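Local coordinates for protein enolase-phosphatase E1 (Saccharomyces cerevisiae, PDB 2G80) that probably converts a diketo phosphate of the methionine salvage pathway into an acireductone by enolisation and then dephosphorylation, using one magnesium ion, at residues L35-I38 with E39-C43. Numbering follows the deposited sequence.
Sequences LLDI and EGTVC. With MG (magnesium ion), chain E.
I38 O gathers three successive amides, T41 N at 3.1 Å, V42 N at 2.8 Å and C43 N at 3.1 Å, so the chain leaving strand 33-36 curls tightly round one carbonyl. The three donors approach differently: V42 N lies 16° from the carbonyl plane, whereas T41 N sits well above it. G40, at positive phi, makes the bend, and G40 N bonds to C43 O (2.8 Å), closing the turn.

E39 O, at the start of this turn, binds the magnesium ion together with D37 OD2, which lies 2.2 Å from the metal. With CG anti to the backbone N (chi1 175°), the first torsion of D37 places its carboxylate between the metal and T41. T41 OG1 donates to the anti side of D37 OD2 (2.9 Å), from 24° out of the carboxylate plane. OD1 of D37 is held by a salt bridge to K187. The E39 chain is bent at chi2, carrying OE1 to within 3.8 Å of D37 OD1; metal-bound water 1 lies within hydrogen-bonding distance of both oxygens, and S144 also bonds OE1. Away from the metal, V42 CG1 packs on L36 CD1 at 3.9 Å, the two side chains crossing at about a right angle, while I38 CG2 rests against C43 CB.

Three waters and D212 complete the magnesium shell. The aspartate near the C-terminal end of a central parallel strand, followed two residues later by a metal-binding backbone carbonyl, is the DxE form of the first conserved HAD superfamily motif, on its Rossmann-like core.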
loop_
_atom_site.group_PDB
_atom_site.type_symbol
_atom_site.label_atom_id
_atom_site.label_comp_id
_atom_site.label_asym_id
_atom_site.label_seq_id
_atom_site.Cartn_x
_atom_site.Cartn_y
_atom_site.Cartn_z
ATOM N N LEU A 35 -1.675 -9.627 10.080
ATOM C CA LEU A 35 -1.613 -9.352 8.668
ATOM C C LEU A 35 -2.433 -8.081 8.471
ATOM O O LEU A 35 -3.604 -8.004 8.871
ATOM C CB LEU A 35 -2.210 -10.513 7.875
ATOM C CG LEU A 35 -2.151 -10.417 6.354
ATOM C CD1 LEU A 35 -0.675 -10.456 5.877
ATOM C CD2 LEU A 35 -2.950 -11.559 5.731
ATOM N N LEU A 36 -1.833 -7.088 7.846
ATOM C CA LEU A 36 -2.502 -5.789 7.699
ATOM C C LEU A 36 -2.647 -5.356 6.269
ATOM O O LEU A 36 -1.692 -5.398 5.503
ATOM C CB LEU A 36 -1.719 -4.706 8.437
ATOM C CG LEU A 36 -1.412 -4.915 9.922
ATOM C CD1 LEU A 36 -0.565 -3.724 10.425
ATOM C CD2 LEU A 36 -2.657 -5.029 10.724
ATOM N N ASP A 37 -3.866 -4.960 5.919
ATOM C CA ASP A 37 -4.141 -4.225 4.700
ATOM C C ASP A 37 -3.556 -2.798 4.921
ATOM O O ASP A 37 -3.360 -2.390 6.090
ATOM C CB ASP A 37 -5.646 -4.136 4.486
ATOM C CG ASP A 37 -6.022 -3.266 3.297
ATOM O OD1 ASP A 37 -5.349 -3.372 2.235
ATOM O OD2 ASP A 37 -6.969 -2.474 3.452
ATOM N N ILE A 38 -3.265 -2.066 3.830
ATOM C CA ILE A 38 -2.768 -0.678 3.930
ATOM C C ILE A 38 -3.884 0.365 3.887
ATOM O O ILE A 38 -4.180 1.000 4.899
ATOM C CB ILE A 38 -1.677 -0.319 2.859
ATOM C CG1 ILE A 38 -0.438 -1.198 3.093
ATOM C CG2 ILE A 38 -1.261 1.207 2.977
ATOM C CD1 ILE A 38 0.664 -1.078 2.088
ATOM N N GLU A 39 -4.496 0.505 2.709
ATOM C CA GLU A 39 -5.405 1.619 2.395
ATOM C C GLU A 39 -6.728 1.475 3.099
ATOM O O GLU A 39 -7.372 0.471 2.949
ATOM C CB GLU A 39 -5.588 1.769 0.869
ATOM C CG GLU A 39 -4.250 1.870 0.049
ATOM C CD GLU A 39 -3.639 0.512 -0.469
ATOM O OE1 GLU A 39 -3.843 -0.592 0.135
ATOM O OE2 GLU A 39 -2.933 0.574 -1.509
ATOM N N GLY A 40 -7.136 2.471 3.878
ATOM C CA GLY A 40 -8.373 2.379 4.694
ATOM C C GLY A 40 -8.205 1.568 5.979
ATOM O O GLY A 40 -9.150 1.421 6.764
ATOM N N THR A 41 -6.989 1.056 6.225
ATOM C CA THR A 41 -6.692 0.231 7.394
ATOM C C THR A 41 -5.598 0.891 8.262
ATOM O O THR A 41 -5.849 1.174 9.404
ATOM C CB THR A 41 -6.330 -1.187 6.927
ATOM O OG1 THR A 41 -7.436 -1.705 6.187
ATOM C CG2 THR A 41 -6.057 -2.102 8.108
ATOM N N VAL A 42 -4.396 1.074 7.731
ATOM C CA VAL A 42 -3.307 1.777 8.441
ATOM C C VAL A 42 -3.051 3.205 7.880
ATOM O O VAL A 42 -2.450 4.030 8.578
ATOM C CB VAL A 42 -1.966 0.921 8.531
ATOM C CG1 VAL A 42 -2.239 -0.482 9.089
ATOM C CG2 VAL A 42 -1.244 0.839 7.254
ATOM N N CYS A 43 -3.520 3.469 6.648
ATOM C CA CYS A 43 -3.345 4.765 5.971
ATOM C C CYS A 43 -4.716 5.256 5.459
ATOM O O CYS A 43 -5.549 4.419 5.032
ATOM C CB CYS A 43 -2.368 4.587 4.796
ATOM S SG CYS A 43 -1.831 6.094 3.924
HETATM MG MG MG E . -8.142 -1.321 2.050
HETATM O O HOH W 1 -6.687 -1.490 0.704
HETATM O O HOH W 2 -8.731 -3.197 1.387
HETATM O O HOH W 3 -9.346 -0.276 0.900
#